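Local coordinates for protein 3-oxosteroid 1-dehydrogenase (Sterolibacterium denitrificans, PDB 7P18) that probably catalyses the FAD-dependent 1,2-dehydrogenation of 3-oxosteroids to 3-oxo-Delta(1)-steroids, at residues L503-L511 against F549-I557. Sequence-based numbering, arbitrary orientation.
Sequences LTDKDARVL and FGFRAANHI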
ATOM      1  N   LEU A 503     -15.689 -11.938  -4.311  1.00 21.66           N
ATOM      2  CA  LEU A 503     -15.463 -12.175  -5.751  1.00 22.37           C
ATOM      3  C   LEU A 503     -16.335 -11.197  -6.523  1.00 22.41           C
ATOM      4  O   LEU A 503     -17.542 -11.030  -6.191  1.00 24.28           O
ATOM      5  CB  LEU A 503     -15.784 -13.627  -6.103  1.00 23.82           C
ATOM      6  CG  LEU A 503     -15.547 -13.979  -7.566  1.00 26.73           C
ATOM      7  CD1 LEU A 503     -14.090 -13.811  -7.943  1.00 29.88           C
ATOM      8  CD2 LEU A 503     -16.037 -15.390  -7.840  1.00 30.06           C
ATOM      9  N   THR A 504     -15.756 -10.523  -7.502  1.00 21.68           N
ATOM     10  CA  THR A 504     -16.474  -9.619  -8.401  1.00 21.16           C
ATOM     11  C   THR A 504     -16.229 -10.017  -9.860  1.00 21.50           C
ATOM     12  O   THR A 504     -15.269 -10.780 -10.149  1.00 23.80           O
ATOM     13  CB  THR A 504     -16.059  -8.149  -8.193  1.00 23.70           C
ATOM     14  OG1 THR A 504     -14.648  -7.991  -8.456  1.00 21.30           O
ATOM     15  CG2 THR A 504     -16.389  -7.717  -6.781  1.00 23.81           C
ATOM     16  N   ASP A 505     -17.026  -9.431 -10.735  1.00 22.44           N
ATOM     17  CA  ASP A 505     -16.885  -9.515 -12.206  1.00 25.19           C
ATOM     18  C   ASP A 505     -16.172  -8.254 -12.680  1.00 24.87           C
ATOM     19  O   ASP A 505     -15.710  -7.440 -11.845  1.00 23.37           O
ATOM     20  CB  ASP A 505     -18.228  -9.753 -12.902  1.00 27.53           C
ATOM     21  CG  ASP A 505     -19.198  -8.589 -12.862  1.00 26.11           C
ATOM     22  OD1 ASP A 505     -18.779  -7.466 -12.472  1.00 23.38           O
ATOM     23  OD2 ASP A 505     -20.388  -8.799 -13.251  1.00 28.61           O
ATOM     24  N   LYS A 506     -16.085  -8.099 -14.003  1.00 24.23           N
ATOM     25  CA  LYS A 506     -15.323  -7.023 -14.674  1.00 25.14           C
ATOM     26  C   LYS A 506     -15.905  -5.647 -14.376  1.00 21.27           C
ATOM     27  O   LYS A 506     -15.215  -4.663 -14.601  1.00 23.91           O
ATOM     28  CB  LYS A 506     -15.299  -7.288 -16.182  1.00 25.84           C
ATOM     29  CG  LYS A 506     -16.662  -7.178 -16.839  1.00 30.72           C
ATOM     30  CD  LYS A 506     -16.628  -7.275 -18.335  1.00 31.93           C
ATOM     31  CE  LYS A 506     -18.027  -7.199 -18.900  1.00 33.64           C
ATOM     32  NZ  LYS A 506     -17.979  -7.594 -20.315  1.00 44.60           N
ATOM     33  N   ASP A 507     -17.136  -5.567 -13.896  1.00 23.74           N
ATOM     34  CA  ASP A 507     -17.822  -4.292 -13.606  1.00 22.44           C
ATOM     35  C   ASP A 507     -17.978  -4.104 -12.086  1.00 22.26           C
ATOM     36  O   ASP A 507     -18.788  -3.261 -11.655  1.00 24.50           O
ATOM     37  CB  ASP A 507     -19.155  -4.248 -14.350  1.00 24.60           C
ATOM     38  CG  ASP A 507     -18.953  -4.171 -15.857  1.00 24.11           C
ATOM     39  OD1 ASP A 507     -18.203  -3.290 -16.283  1.00 25.40           O
ATOM     40  OD2 ASP A 507     -19.520  -5.025 -16.566  1.00 27.85           O
ATOM     41  N   ALA A 508     -17.218  -4.865 -11.312  1.00 22.75           N
ATOM     42  CA  ALA A 508     -17.143  -4.814  -9.830  1.00 21.94           C
ATOM     43  C   ALA A 508     -18.421  -5.321  -9.170  1.00 24.38           C
ATOM     44  O   ALA A 508     -18.610  -5.065  -7.943  1.00 23.95           O
ATOM     45  CB  ALA A 508     -16.822  -3.411  -9.405  1.00 22.81           C
ATOM     46  N   ARG A 509     -19.256  -6.075  -9.893  1.00 23.46           N
ATOM     47  CA  ARG A 509     -20.481  -6.645  -9.290  1.00 23.72           C
ATOM     48  C   ARG A 509     -20.083  -7.803  -8.396  1.00 24.63           C
ATOM     49  O   ARG A 509     -19.270  -8.668  -8.809  1.00 24.64           O
ATOM     50  CB  ARG A 509     -21.461  -7.099 -10.382  1.00 27.01           C
ATOM     51  CG  ARG A 509     -22.038  -5.920 -11.134  1.00 28.25           C
ATOM     52  CD  ARG A 509     -23.232  -6.323 -12.005  1.00 30.69           C
ATOM     53  NE  ARG A 509     -22.801  -7.165 -13.097  1.00 31.62           N
ATOM     54  CZ  ARG A 509     -23.597  -7.616 -14.059  1.00 39.59           C
ATOM     55  NH1 ARG A 509     -24.889  -7.317 -14.051  1.00 39.40           N
ATOM     56  NH2 ARG A 509     -23.094  -8.374 -15.018  1.00 39.19           N
ATOM     57  N   VAL A 510     -20.635  -7.845  -7.192  1.00 23.41           N
ATOM     58  CA  VAL A 510     -20.396  -9.009  -6.321  1.00 24.13           C
ATOM     59  C   VAL A 510     -21.086 -10.245  -6.911  1.00 25.20           C
ATOM     60  O   VAL A 510     -22.289 -10.173  -7.242  1.00 25.32           O
ATOM     61  CB  VAL A 510     -20.806  -8.719  -4.869  1.00 24.31           C
ATOM     62  CG1 VAL A 510     -20.658  -9.942  -4.002  1.00 24.25           C
ATOM     63  CG2 VAL A 510     -20.005  -7.548  -4.322  1.00 23.61           C
ATOM     64  N   LEU A 511     -20.386 -11.367  -6.928  1.00 24.72           N
ATOM     65  CA  LEU A 511     -20.895 -12.675  -7.404  1.00 23.44           C
ATOM     66  C   LEU A 511     -21.212 -13.603  -6.231  1.00 25.76           C
ATOM     67  O   LEU A 511     -20.446 -13.647  -5.237  1.00 25.41           O
ATOM     68  CB  LEU A 511     -19.843 -13.309  -8.324  1.00 26.77           C
ATOM     69  CG  LEU A 511     -19.396 -12.447  -9.515  1.00 25.36           C
ATOM     70  CD1 LEU A 511     -18.426 -13.175 -10.419  1.00 27.55           C
ATOM     71  CD2 LEU A 511     -20.585 -11.997 -10.357  1.00 26.44           C
ATOM     72  N   PHE A 549     -11.665  -0.119 -10.580  1.00 19.15           N
ATOM     73  CA  PHE A 549     -12.948  -0.829 -10.411  1.00 19.13           C
ATOM     74  C   PHE A 549     -13.985   0.113  -9.774  1.00 21.50           C
ATOM     75  O   PHE A 549     -15.173  -0.064 -10.050  1.00 21.11           O
ATOM     76  CB  PHE A 549     -12.744  -2.208  -9.798  1.00 20.99           C
ATOM     77  CG  PHE A 549     -12.164  -3.183 -10.788  1.00 21.46           C
ATOM     78  CD1 PHE A 549     -12.922  -3.654 -11.853  1.00 23.69           C
ATOM     79  CD2 PHE A 549     -10.820  -3.527 -10.749  1.00 21.54           C
ATOM     80  CE1 PHE A 549     -12.370  -4.510 -12.797  1.00 23.07           C
ATOM     81  CE2 PHE A 549     -10.265  -4.351 -11.713  1.00 22.36           C
ATOM     82  CZ  PHE A 549     -11.033  -4.839 -12.733  1.00 23.95           C
ATOM     83  N   GLY A 550     -13.567   1.122  -9.003  1.00 22.51           N
ATOM     84  CA  GLY A 550     -14.492   2.163  -8.521  1.00 21.77           C
ATOM     85  C   GLY A 550     -15.106   2.917  -9.688  1.00 21.06           C
ATOM     86  O   GLY A 550     -16.337   3.084  -9.722  1.00 23.99           O
ATOM     87  N   PHE A 551     -14.263   3.318 -10.625  1.00 22.69           N
ATOM     88  CA  PHE A 551     -14.635   3.976 -11.909  1.00 21.53           C
ATOM     89  C   PHE A 551     -15.607   3.069 -12.685  1.00 23.05           C
ATOM     90  O   PHE A 551     -16.699   3.568 -13.111  1.00 25.16           O
ATOM     91  CB  PHE A 551     -13.336   4.300 -12.635  1.00 20.76           C
ATOM     92  CG  PHE A 551     -13.466   5.051 -13.938  1.00 23.78           C
ATOM     93  CD1 PHE A 551     -13.652   6.430 -13.944  1.00 24.13           C
ATOM     94  CD2 PHE A 551     -13.315   4.395 -15.153  1.00 24.45           C
ATOM     95  CE1 PHE A 551     -13.693   7.136 -15.140  1.00 24.74           C
ATOM     96  CE2 PHE A 551     -13.330   5.099 -16.347  1.00 24.91           C
ATOM     97  CZ  PHE A 551     -13.568   6.457 -16.348  1.00 24.46           C
ATOM     98  N   ARG A 552     -15.241   1.808 -12.913  1.00 22.45           N
ATOM     99  CA  ARG A 552     -16.106   0.834 -13.646  1.00 23.66           C
ATOM    100  C   ARG A 552     -17.433   0.606 -12.901  1.00 24.61           C
ATOM    101  O   ARG A 552     -18.449   0.472 -13.592  1.00 24.49           O
ATOM    102  CB  ARG A 552     -15.384  -0.470 -13.952  1.00 22.56           C
ATOM    103  CG  ARG A 552     -14.225  -0.331 -14.939  1.00 23.53           C
ATOM    104  CD  ARG A 552     -13.735  -1.685 -15.438  1.00 23.67           C
ATOM    105  NE  ARG A 552     -14.771  -2.398 -16.183  1.00 24.18           N
ATOM    106  CZ  ARG A 552     -14.929  -2.402 -17.523  1.00 24.66           C
ATOM    107  NH1 ARG A 552     -14.090  -1.755 -18.314  1.00 25.03           N
ATOM    108  NH2 ARG A 552     -15.926  -3.100 -18.056  1.00 25.39           N
ATOM    109  N   ALA A 553     -17.452   0.541 -11.558  1.00 24.88           N
ATOM    110  CA  ALA A 553     -18.704   0.373 -10.795  1.00 23.71           C
ATOM    111  C   ALA A 553     -19.648   1.531 -11.116  1.00 23.72           C
ATOM    112  O   ALA A 553     -20.838   1.259 -11.429  1.00 25.57           O
ATOM    113  CB  ALA A 553     -18.468   0.280  -9.294  1.00 24.92           C
ATOM    114  N   ALA A 554     -19.179   2.764 -10.969  1.00 23.60           N
ATOM    115  CA  ALA A 554     -19.981   3.980 -11.190  1.00 24.87           C
ATOM    116  C   ALA A 554     -20.481   3.957 -12.642  1.00 28.02           C
ATOM    117  O   ALA A 554     -21.677   4.170 -12.865  1.00 27.56           O
ATOM    118  CB  ALA A 554     -19.189   5.220 -10.937  1.00 23.60           C
ATOM    119  N   ASN A 555     -19.612   3.633 -13.580  1.00 28.06           N
ATOM    120  CA  ASN A 555     -19.966   3.577 -15.027  1.00 28.77           C
ATOM    121  C   ASN A 555     -21.088   2.554 -15.222  1.00 28.24           C
ATOM    122  O   ASN A 555     -22.063   2.863 -15.953  1.00 28.49           O
ATOM    123  CB  ASN A 555     -18.742   3.255 -15.887  1.00 24.40           C
ATOM    124  CG  ASN A 555     -17.731   4.361 -15.983  1.00 27.56           C
ATOM    125  OD1 ASN A 555     -17.974   5.512 -15.583  1.00 27.15           O
ATOM    126  ND2 ASN A 555     -16.566   4.019 -16.520  1.00 26.99           N
ATOM    127  N   HIS A 556     -20.995   1.387 -14.587  1.00 27.43           N
ATOM    128  CA  HIS A 556     -21.974   0.303 -14.772  1.00 28.28           C
ATOM    129  C   HIS A 556     -23.325   0.747 -14.220  1.00 30.32           C
ATOM    130  O   HIS A 556     -24.378   0.497 -14.887  1.00 33.38           O
ATOM    131  CB  HIS A 556     -21.502  -1.004 -14.150  1.00 27.01           C
ATOM    132  CG  HIS A 556     -22.396  -2.142 -14.493  1.00 27.91           C
ATOM    133  ND1 HIS A 556     -23.447  -2.513 -13.698  1.00 26.84           N
ATOM    134  CD2 HIS A 556     -22.423  -2.950 -15.585  1.00 26.98           C
ATOM    135  CE1 HIS A 556     -24.066  -3.540 -14.263  1.00 27.43           C
ATOM    136  NE2 HIS A 556     -23.409  -3.856 -15.393  1.00 26.23           N
ATOM    137  N   ILE A 557     -23.317   1.361 -13.042  1.00 29.00           N
ATOM    138  CA  ILE A 557     -24.558   1.824 -12.365  1.00 31.13           C
ATOM    139  C   ILE A 557     -25.250   2.864 -13.272  1.00 29.00           C
ATOM    140  O   ILE A 557     -26.439   2.724 -13.519  1.00 32.25           O
ATOM    141  CB  ILE A 557     -24.260   2.376 -10.967  1.00 30.89           C
ATOM    142  CG1 ILE A 557     -23.743   1.317  -9.989  1.00 28.21           C
ATOM    143  CG2 ILE A 557     -25.495   3.076 -10.425  1.00 33.09           C
ATOM    144  CD1 ILE A 557     -23.161   1.924  -8.717  1.00 27.36           C
TER
HETATM  145  O   HOH W   1     -18.323  -0.627 -16.096  1.00 24.20           O
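R552 and H556, one turn apart on helix 543-559, receive the type I beta turn D505-A508, the tip of a hairpin-like loop leading into strand 509-511; the contact joins this loop to the C-terminal helix of the Rossmann-type FAD-binding fold. A508, with a positive phi, sends its small CB toward the helix, 4.0 Å from A553 CB. With just a methyl on each residue, the loop and helix backbones can come near, A508 CA to A553 CA 5.5 Å. F549 sets its ring edge against the K506 carbonyl, CE1 lying 3.4 Å from O. In H556, CG anti to the backbone N (chi1 -172°) extends the ring to D507 and R509. A flat imidazole can lie against both side chains while its ND1 bonds to Y522 OH of strand 521-523: CD2 is 3.7 Å from D507 CG, and NE2 sits over one guanidinium face of R509, offset toward the rim.

R552 gives NE to the backbone O of K506 in a bent 2.8 Å hydrogen bond, the donor tilted from the carbonyl plane. Its NH2 makes a salt bridge to D507 OD1 at 2.9 Å, on the syn side but tilted out of the carboxylate plane. The carboxylate and guanidinium planes are 18° apart. A bend at chi3 (63°) turns the long arginine chain so that NE and NH2, on the same edge of the guanidinium, reach both acceptors, and NH1 pairs with E92 of helix 84-104. A leucine in place of R552 would probably leave the K506 carbonyl and the D507 carboxylate without these donors and break the tie through E92. Within the loop, D505 suits the turn's first position because its OD1 accepts from the backbone N of D507, an Asx turn, and from that of R509, the two donors arriving from opposite faces of the carboxylate. Its OD2 holds R509 NE at 2.9 Å. Finally, one water donates to both D507 OD1 and R552 O, 2.7 Å from each.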